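Local coordinates for protein DNA polymerase sliding clamp (Archaeoglobus fulgidus, PDB 1RWZ) that forms a ring-shaped homotrimer around DNA that probably serves as a moving platform tethering the polymerase and other proteins during replication, at residues A[21-35]-A[39-53]. Sequence-based numbering, arbitrary orientation.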
ATOM      1  N   LEU A  21     -21.973  -3.152   9.807  1.00 21.81           N
ATOM      2  CA  LEU A  21     -22.834  -3.880  10.734  1.00 22.70           C
ATOM      3  C   LEU A  21     -23.798  -4.876  10.097  1.00 22.87           C
ATOM      4  O   LEU A  21     -24.032  -5.945  10.658  1.00 23.27           O
ATOM      5  CB  LEU A  21     -23.647  -2.902  11.594  1.00 22.41           C
ATOM      6  CG  LEU A  21     -22.889  -1.938  12.511  1.00 22.95           C
ATOM      7  CD1 LEU A  21     -23.896  -1.210  13.398  1.00 23.20           C
ATOM      8  CD2 LEU A  21     -21.881  -2.695  13.363  1.00 23.71           C
ATOM      9  N   VAL A  22     -24.364  -4.534   8.940  1.00 22.29           N
ATOM     10  CA  VAL A  22     -25.326  -5.418   8.280  1.00 22.05           C
ATOM     11  C   VAL A  22     -25.091  -5.582   6.779  1.00 23.01           C
ATOM     12  O   VAL A  22     -24.458  -4.740   6.143  1.00 22.03           O
ATOM     13  CB  VAL A  22     -26.778  -4.918   8.490  1.00 21.62           C
ATOM     14  CG1 VAL A  22     -27.126  -4.929   9.982  1.00 21.38           C
ATOM     15  CG2 VAL A  22     -26.938  -3.514   7.925  1.00 21.46           C
ATOM     16  N   SER A  23     -25.620  -6.664   6.213  1.00 23.44           N
ATOM     17  CA  SER A  23     -25.453  -6.934   4.790  1.00 24.39           C
ATOM     18  C   SER A  23     -26.663  -6.498   3.970  1.00 24.47           C
ATOM     19  O   SER A  23     -26.606  -6.458   2.739  1.00 24.43           O
ATOM     20  CB  SER A  23     -25.180  -8.425   4.567  1.00 25.60           C
ATOM     21  OG  SER A  23     -26.271  -9.208   5.005  1.00 27.30           O
ATOM     22  N   GLU A  24     -27.757  -6.180   4.655  1.00 24.37           N
ATOM     23  CA  GLU A  24     -28.983  -5.719   4.010  1.00 24.91           C
ATOM     24  C   GLU A  24     -29.528  -4.597   4.873  1.00 23.87           C
ATOM     25  O   GLU A  24     -29.320  -4.593   6.087  1.00 23.41           O
ATOM     26  CB  GLU A  24     -30.043  -6.818   3.959  1.00 28.23           C
ATOM     27  CG  GLU A  24     -29.584  -8.158   3.444  1.00 32.57           C
ATOM     28  CD  GLU A  24     -30.725  -9.151   3.409  1.00 34.50           C
ATOM     29  OE1 GLU A  24     -31.422  -9.286   4.438  1.00 36.78           O
ATOM     30  OE2 GLU A  24     -30.927  -9.794   2.357  1.00 36.68           O
ATOM     31  N   ALA A  25     -30.243  -3.661   4.265  1.00 22.60           N
ATOM     32  CA  ALA A  25     -30.795  -2.556   5.031  1.00 21.98           C
ATOM     33  C   ALA A  25     -31.921  -1.836   4.318  1.00 21.27           C
ATOM     34  O   ALA A  25     -32.006  -1.848   3.087  1.00 21.64           O
ATOM     35  CB  ALA A  25     -29.685  -1.564   5.377  1.00 21.92           C
ATOM     36  N   ARG A  26     -32.797  -1.216   5.102  1.00 20.33           N
ATOM     37  CA  ARG A  26     -33.897  -0.445   4.548  1.00 20.42           C
ATOM     38  C   ARG A  26     -33.385   0.978   4.395  1.00 20.10           C
ATOM     39  O   ARG A  26     -32.833   1.542   5.339  1.00 19.75           O
ATOM     40  CB  ARG A  26     -35.099  -0.412   5.495  1.00 22.49           C
ATOM     41  CG  ARG A  26     -35.897  -1.700   5.607  1.00 25.41           C
ATOM     42  CD  ARG A  26     -37.233  -1.407   6.292  1.00 28.26           C
ATOM     43  NE  ARG A  26     -37.961  -2.617   6.664  1.00 30.26           N
ATOM     44  CZ  ARG A  26     -37.503  -3.524   7.519  1.00 30.86           C
ATOM     45  NH1 ARG A  26     -36.319  -3.354   8.088  1.00 30.62           N
ATOM     46  NH2 ARG A  26     -38.229  -4.596   7.809  1.00 31.49           N
ATOM     47  N   ILE A  27     -33.560   1.551   3.212  1.00 19.18           N
ATOM     48  CA  ILE A  27     -33.129   2.922   2.962  1.00 19.20           C
ATOM     49  C   ILE A  27     -34.375   3.759   2.727  1.00 19.07           C
ATOM     50  O   ILE A  27     -35.162   3.474   1.825  1.00 19.58           O
ATOM     51  CB  ILE A  27     -32.230   3.024   1.714  1.00 19.17           C
ATOM     52  CG1 ILE A  27     -31.038   2.072   1.849  1.00 19.75           C
ATOM     53  CG2 ILE A  27     -31.771   4.467   1.530  1.00 19.84           C
ATOM     54  CD1 ILE A  27     -30.202   2.293   3.074  1.00 20.71           C
ATOM     55  N   HIS A  28     -34.551   4.789   3.544  1.00 19.17           N
ATOM     56  CA  HIS A  28     -35.711   5.658   3.435  1.00 19.14           C
ATOM     57  C   HIS A  28     -35.372   6.959   2.730  1.00 19.86           C
ATOM     58  O   HIS A  28     -34.445   7.665   3.128  1.00 18.96           O
ATOM     59  CB  HIS A  28     -36.248   6.003   4.828  1.00 20.64           C
ATOM     60  CG  HIS A  28     -36.565   4.810   5.675  1.00 22.22           C
ATOM     61  ND1 HIS A  28     -37.759   4.128   5.586  1.00 23.70           N
ATOM     62  CD2 HIS A  28     -35.834   4.168   6.617  1.00 22.11           C
ATOM     63  CE1 HIS A  28     -37.750   3.116   6.435  1.00 23.24           C
ATOM     64  NE2 HIS A  28     -36.594   3.118   7.073  1.00 24.48           N
ATOM     65  N   PHE A  29     -36.117   7.268   1.676  1.00 18.90           N
ATOM     66  CA  PHE A  29     -35.931   8.523   0.973  1.00 19.57           C
ATOM     67  C   PHE A  29     -37.087   9.388   1.450  1.00 20.02           C
ATOM     68  O   PHE A  29     -38.225   9.245   0.990  1.00 20.52           O
ATOM     69  CB  PHE A  29     -35.981   8.329  -0.540  1.00 19.86           C
ATOM     70  CG  PHE A  29     -34.735   7.715  -1.102  1.00 20.23           C
ATOM     71  CD1 PHE A  29     -34.558   6.336  -1.095  1.00 20.45           C
ATOM     72  CD2 PHE A  29     -33.715   8.520  -1.598  1.00 20.58           C
ATOM     73  CE1 PHE A  29     -33.378   5.766  -1.575  1.00 20.80           C
ATOM     74  CE2 PHE A  29     -32.532   7.962  -2.080  1.00 20.57           C
ATOM     75  CZ  PHE A  29     -32.363   6.583  -2.069  1.00 21.65           C
ATOM     76  N   LEU A  30     -36.788  10.263   2.403  1.00 19.92           N
ATOM     77  CA  LEU A  30     -37.790  11.145   2.991  1.00 21.01           C
ATOM     78  C   LEU A  30     -37.718  12.538   2.390  1.00 21.26           C
ATOM     79  O   LEU A  30     -36.746  12.885   1.725  1.00 21.12           O
ATOM     80  CB  LEU A  30     -37.571  11.229   4.501  1.00 21.16           C
ATOM     81  CG  LEU A  30     -37.380   9.895   5.229  1.00 22.18           C
ATOM     82  CD1 LEU A  30     -37.051  10.166   6.687  1.00 22.86           C
ATOM     83  CD2 LEU A  30     -38.634   9.043   5.103  1.00 23.10           C
ATOM     84  N   GLU A  31     -38.747  13.342   2.625  1.00 22.10           N
ATOM     85  CA  GLU A  31     -38.755  14.695   2.095  1.00 23.02           C
ATOM     86  C   GLU A  31     -37.537  15.470   2.593  1.00 22.26           C
ATOM     87  O   GLU A  31     -36.958  16.271   1.857  1.00 21.86           O
ATOM     88  CB  GLU A  31     -40.039  15.423   2.504  1.00 26.02           C
ATOM     89  CG  GLU A  31     -41.296  14.877   1.836  1.00 31.07           C
ATOM     90  CD  GLU A  31     -41.311  15.091   0.327  1.00 34.12           C
ATOM     91  OE1 GLU A  31     -42.218  14.544  -0.339  1.00 36.40           O
ATOM     92  OE2 GLU A  31     -40.427  15.805  -0.198  1.00 36.10           O
ATOM     93  N   LYS A  32     -37.140  15.207   3.834  1.00 21.13           N
ATOM     94  CA  LYS A  32     -36.005  15.894   4.445  1.00 21.17           C
ATOM     95  C   LYS A  32     -34.639  15.321   4.063  1.00 19.81           C
ATOM     96  O   LYS A  32     -33.606  15.951   4.313  1.00 18.51           O
ATOM     97  CB  LYS A  32     -36.157  15.879   5.971  1.00 23.24           C
ATOM     98  CG  LYS A  32     -35.935  14.512   6.615  1.00 26.53           C
ATOM     99  CD  LYS A  32     -37.004  14.184   7.664  1.00 28.23           C
ATOM    100  CE  LYS A  32     -38.230  13.495   7.047  1.00 28.42           C
ATOM    101  NZ  LYS A  32     -38.926  14.295   5.993  1.00 26.33           N
ATOM    102  N   GLY A  33     -34.630  14.133   3.462  1.00 18.64           N
ATOM    103  CA  GLY A  33     -33.370  13.522   3.065  1.00 17.47           C
ATOM    104  C   GLY A  33     -33.356  12.013   3.232  1.00 17.63           C
ATOM    105  O   GLY A  33     -34.396  11.391   3.457  1.00 17.33           O
ATOM    106  N   LEU A  34     -32.170  11.421   3.125  1.00 16.41           N
ATOM    107  CA  LEU A  34     -32.018   9.977   3.255  1.00 16.25           C
ATOM    108  C   LEU A  34     -31.790   9.554   4.702  1.00 16.45           C
ATOM    109  O   LEU A  34     -31.050  10.200   5.445  1.00 16.01           O
ATOM    110  CB  LEU A  34     -30.854   9.503   2.374  1.00 16.14           C
ATOM    111  CG  LEU A  34     -30.508   8.010   2.324  1.00 16.79           C
ATOM    112  CD1 LEU A  34     -29.764   7.716   1.029  1.00 17.05           C
ATOM    113  CD2 LEU A  34     -29.662   7.616   3.529  1.00 16.24           C
ATOM    114  N   HIS A  35     -32.441   8.464   5.100  1.00 16.54           N
ATOM    115  CA  HIS A  35     -32.306   7.937   6.450  1.00 17.07           C
ATOM    116  C   HIS A  35     -32.210   6.416   6.417  1.00 16.93           C
ATOM    117  O   HIS A  35     -32.884   5.769   5.620  1.00 17.75           O
ATOM    118  CB  HIS A  35     -33.515   8.332   7.304  1.00 17.85           C
ATOM    119  CG  HIS A  35     -33.484   7.759   8.688  1.00 19.26           C
ATOM    120  ND1 HIS A  35     -32.677   8.262   9.686  1.00 19.44           N
ATOM    121  CD2 HIS A  35     -34.128   6.695   9.227  1.00 20.18           C
ATOM    122  CE1 HIS A  35     -32.823   7.533  10.778  1.00 19.88           C
ATOM    123  NE2 HIS A  35     -33.697   6.575  10.525  1.00 20.52           N
ATOM    124  N   VAL A  39     -29.140  -2.593  13.250  1.00 19.72           N
ATOM    125  CA  VAL A  39     -28.428  -3.147  14.394  1.00 20.58           C
ATOM    126  C   VAL A  39     -27.684  -4.381  13.899  1.00 20.61           C
ATOM    127  O   VAL A  39     -28.183  -5.090  13.025  1.00 21.74           O
ATOM    128  CB  VAL A  39     -29.408  -3.561  15.510  1.00 21.35           C
ATOM    129  CG1 VAL A  39     -28.641  -4.072  16.712  1.00 22.26           C
ATOM    130  CG2 VAL A  39     -30.273  -2.382  15.891  1.00 23.39           C
ATOM    131  N   ASP A  40     -26.499  -4.643  14.439  1.00 21.01           N
ATOM    132  CA  ASP A  40     -25.739  -5.799  13.984  1.00 22.34           C
ATOM    133  C   ASP A  40     -26.332  -7.109  14.498  1.00 23.85           C
ATOM    134  O   ASP A  40     -27.209  -7.102  15.363  1.00 23.06           O
ATOM    135  CB  ASP A  40     -24.256  -5.678  14.371  1.00 22.31           C
ATOM    136  CG  ASP A  40     -23.989  -5.967  15.836  1.00 21.83           C
ATOM    137  OD1 ASP A  40     -22.864  -6.419  16.130  1.00 24.17           O
ATOM    138  OD2 ASP A  40     -24.875  -5.736  16.683  1.00 22.00           O
ATOM    139  N   PRO A  41     -25.880  -8.248  13.941  1.00 25.35           N
ATOM    140  CA  PRO A  41     -26.367  -9.576  14.336  1.00 26.54           C
ATOM    141  C   PRO A  41     -26.291  -9.851  15.836  1.00 26.69           C
ATOM    142  O   PRO A  41     -27.212 -10.430  16.412  1.00 28.11           O
ATOM    143  CB  PRO A  41     -25.479 -10.520  13.529  1.00 26.64           C
ATOM    144  CG  PRO A  41     -25.229  -9.739  12.272  1.00 27.34           C
ATOM    145  CD  PRO A  41     -24.932  -8.356  12.816  1.00 25.94           C
ATOM    146  N   ALA A  42     -25.198  -9.434  16.464  1.00 26.68           N
ATOM    147  CA  ALA A  42     -25.014  -9.657  17.895  1.00 26.44           C
ATOM    148  C   ALA A  42     -25.797  -8.682  18.777  1.00 26.04           C
ATOM    149  O   ALA A  42     -25.817  -8.831  20.002  1.00 26.27           O
ATOM    150  CB  ALA A  42     -23.533  -9.587  18.236  1.00 26.57           C
ATOM    151  N   ASN A  43     -26.441  -7.692  18.162  1.00 25.36           N
ATOM    152  CA  ASN A  43     -27.212  -6.693  18.902  1.00 24.68           C
ATOM    153  C   ASN A  43     -26.340  -5.955  19.912  1.00 23.69           C
ATOM    154  O   ASN A  43     -26.771  -5.640  21.024  1.00 24.20           O
ATOM    155  CB  ASN A  43     -28.389  -7.354  19.618  1.00 26.62           C
ATOM    156  CG  ASN A  43     -29.553  -7.619  18.691  1.00 27.14           C
ATOM    157  OD1 ASN A  43     -30.417  -6.762  18.499  1.00 27.95           O
ATOM    158  ND2 ASN A  43     -29.573  -8.803  18.092  1.00 27.96           N
ATOM    159  N   VAL A  44     -25.108  -5.676  19.508  1.00 22.19           N
ATOM    160  CA  VAL A  44     -24.159  -4.976  20.358  1.00 20.19           C
ATOM    161  C   VAL A  44     -23.984  -3.540  19.873  1.00 19.47           C
ATOM    162  O   VAL A  44     -23.653  -2.647  20.652  1.00 17.77           O
ATOM    163  CB  VAL A  44     -22.791  -5.692  20.341  1.00 20.96           C
ATOM    164  CG1 VAL A  44     -21.779  -4.917  21.159  1.00 21.63           C
ATOM    165  CG2 VAL A  44     -22.942  -7.112  20.892  1.00 22.30           C
ATOM    166  N   ALA A  45     -24.224  -3.321  18.585  1.00 18.72           N
ATOM    167  CA  ALA A  45     -24.074  -1.989  18.003  1.00 18.63           C
ATOM    168  C   ALA A  45     -25.177  -1.652  17.012  1.00 18.42           C
ATOM    169  O   ALA A  45     -25.751  -2.536  16.371  1.00 19.98           O
ATOM    170  CB  ALA A  45     -22.716  -1.886  17.322  1.00 19.21           C
ATOM    171  N   MET A  46     -25.468  -0.360  16.891  1.00 17.06           N
ATOM    172  CA  MET A  46     -26.482   0.132  15.974  1.00 17.66           C
ATOM    173  C   MET A  46     -25.868   1.286  15.184  1.00 16.37           C
ATOM    174  O   MET A  46     -24.951   1.951  15.664  1.00 14.86           O
ATOM    175  CB  MET A  46     -27.700   0.638  16.757  1.00 20.49           C
ATOM    176  CG  MET A  46     -28.844   1.186  15.900  1.00 25.07           C
ATOM    177  SD  MET A  46     -30.192   1.938  16.875  1.00 30.40           S
ATOM    178  CE  MET A  46     -31.189   0.519  17.264  1.00 30.46           C
ATOM    179  N   VAL A  47     -26.363   1.502  13.972  1.00 15.69           N
ATOM    180  CA  VAL A  47     -25.886   2.608  13.145  1.00 15.52           C
ATOM    181  C   VAL A  47     -27.105   3.376  12.648  1.00 15.39           C
ATOM    182  O   VAL A  47     -28.123   2.787  12.280  1.00 15.68           O
ATOM    183  CB  VAL A  47     -25.036   2.110  11.941  1.00 15.64           C
ATOM    184  CG1 VAL A  47     -25.871   1.235  11.018  1.00 16.71           C
ATOM    185  CG2 VAL A  47     -24.458   3.317  11.182  1.00 15.54           C
ATOM    186  N   ILE A  48     -27.012   4.700  12.673  1.00 14.81           N
ATOM    187  CA  ILE A  48     -28.101   5.551  12.230  1.00 15.25           C
ATOM    188  C   ILE A  48     -27.478   6.543  11.260  1.00 15.25           C
ATOM    189  O   ILE A  48     -26.603   7.315  11.648  1.00 14.37           O
ATOM    190  CB  ILE A  48     -28.716   6.335  13.398  1.00 16.27           C
ATOM    191  CG1 ILE A  48     -29.127   5.374  14.523  1.00 17.43           C
ATOM    192  CG2 ILE A  48     -29.914   7.135  12.902  1.00 16.63           C
ATOM    193  CD1 ILE A  48     -29.443   6.071  15.842  1.00 19.81           C
ATOM    194  N   VAL A  49     -27.925   6.503  10.009  1.00 14.85           N
ATOM    195  CA  VAL A  49     -27.404   7.382   8.969  1.00 15.13           C
ATOM    196  C   VAL A  49     -28.443   8.395   8.507  1.00 15.07           C
ATOM    197  O   VAL A  49     -29.590   8.049   8.229  1.00 15.18           O
ATOM    198  CB  VAL A  49     -26.950   6.576   7.723  1.00 15.25           C
ATOM    199  CG1 VAL A  49     -26.533   7.530   6.606  1.00 17.28           C
ATOM    200  CG2 VAL A  49     -25.795   5.655   8.082  1.00 16.58           C
ATOM    201  N   ASP A  50     -28.024   9.652   8.427  1.00 15.32           N
ATOM    202  CA  ASP A  50     -28.891  10.717   7.963  1.00 15.92           C
ATOM    203  C   ASP A  50     -28.135  11.602   6.984  1.00 15.66           C
ATOM    204  O   ASP A  50     -27.070  12.124   7.312  1.00 16.36           O
ATOM    205  CB  ASP A  50     -29.384  11.584   9.130  1.00 16.99           C
ATOM    206  CG  ASP A  50     -30.489  10.918   9.932  1.00 18.56           C
ATOM    207  OD1 ASP A  50     -30.225  10.486  11.073  1.00 20.15           O
ATOM    208  OD2 ASP A  50     -31.624  10.825   9.414  1.00 19.84           O
ATOM    209  N   ILE A  51     -28.673  11.740   5.776  1.00 14.58           N
ATOM    210  CA  ILE A  51     -28.082  12.618   4.770  1.00 14.48           C
ATOM    211  C   ILE A  51     -29.166  13.628   4.407  1.00 14.32           C
ATOM    212  O   ILE A  51     -30.088  13.318   3.650  1.00 14.62           O
ATOM    213  CB  ILE A  51     -27.675  11.881   3.476  1.00 13.70           C
ATOM    214  CG1 ILE A  51     -26.774  10.689   3.790  1.00 14.61           C
ATOM    215  CG2 ILE A  51     -26.921  12.857   2.558  1.00 13.54           C
ATOM    216  CD1 ILE A  51     -26.322   9.931   2.539  1.00 15.13           C
ATOM    217  N   PRO A  52     -29.082  14.849   4.958  1.00 15.31           N
ATOM    218  CA  PRO A  52     -30.078  15.889   4.670  1.00 14.98           C
ATOM    219  C   PRO A  52     -30.150  16.146   3.167  1.00 15.54           C
ATOM    220  O   PRO A  52     -29.145  16.038   2.464  1.00 14.98           O
ATOM    221  CB  PRO A  52     -29.539  17.103   5.429  1.00 15.83           C
ATOM    222  CG  PRO A  52     -28.768  16.488   6.560  1.00 16.83           C
ATOM    223  CD  PRO A  52     -28.050  15.348   5.885  1.00 14.84           C
ATOM    224  N   LYS A  53     -31.333  16.495   2.674  1.00 16.02           N
ATOM    225  CA  LYS A  53     -31.501  16.751   1.249  1.00 16.92           C
ATOM    226  C   LYS A  53     -30.501  17.762   0.702  1.00 17.12           C
ATOM    227  O   LYS A  53     -30.054  17.638  -0.436  1.00 16.66           O
ATOM    228  CB  LYS A  53     -32.925  17.231   0.958  1.00 19.43           C
ATOM    229  CG  LYS A  53     -33.302  18.530   1.641  1.00 22.76           C
ATOM    230  CD  LYS A  53     -34.732  18.925   1.294  1.00 26.21           C
ATOM    231  CE  LYS A  53     -35.117  20.235   1.964  1.00 27.86           C
ATOM    232  NZ  LYS A  53     -36.515  20.632   1.642  1.00 30.64           N
TER
HETATM  233  O   HOH W   1     -32.498  12.484   6.918  1.00 35.37           O
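Backbone pairing between Leu34 and Ile51 sets the register of two antiparallel strands: Leu34 N donates to Ile51 O and Ile51 N to Leu34 O, each at 2.9 Å. Two residues on, past the non-hydrogen-bonded pair Gly33/Pro52, Lys53 N reaches Lys32 O at 2.9 Å, at the type I beta turn Leu30–Gly33. Gly33, at phi 144° and without a CB, lets its CA settle 3.3 Å from Ile51 O.

Polar side chains meet on one sheet face. With His35 CG anti to its own N (chi1 177°), the imidazole lies beside the Asp50 side chain and ND1 donates to Asp50 OD2 at 2.8 Å. The oxygen sits near the ring plane, yet is met from above the carboxylate, the two planes being 34° apart. A water bridges Asp50 OD2 and Leu34 O, while Arg37 bonds the far ring nitrogen, fixing both ends of the imidazole.

Apolar packing occupies the opposite face. Leu34 and Ile51 run side by side, CB to CB 4.1 Å, with helix 8-19 against Ile51. Leu21, from the loop after that helix, packs on the same face, CD1 3.8 Å from Val47 CB and CD2 against Ala45 CB.

Asp40 OD2 accepts from Val44 N and Ala45 N, tying the first residue of the type I turn Asp40–Asn43 to the start of strand 45-52; its other oxygen bonds Tyr197. Strand pairing and this turn form the beta hairpin 33-39/45-52 of the N-terminal PCNA clamp domain, on which the Leu21 loop packs.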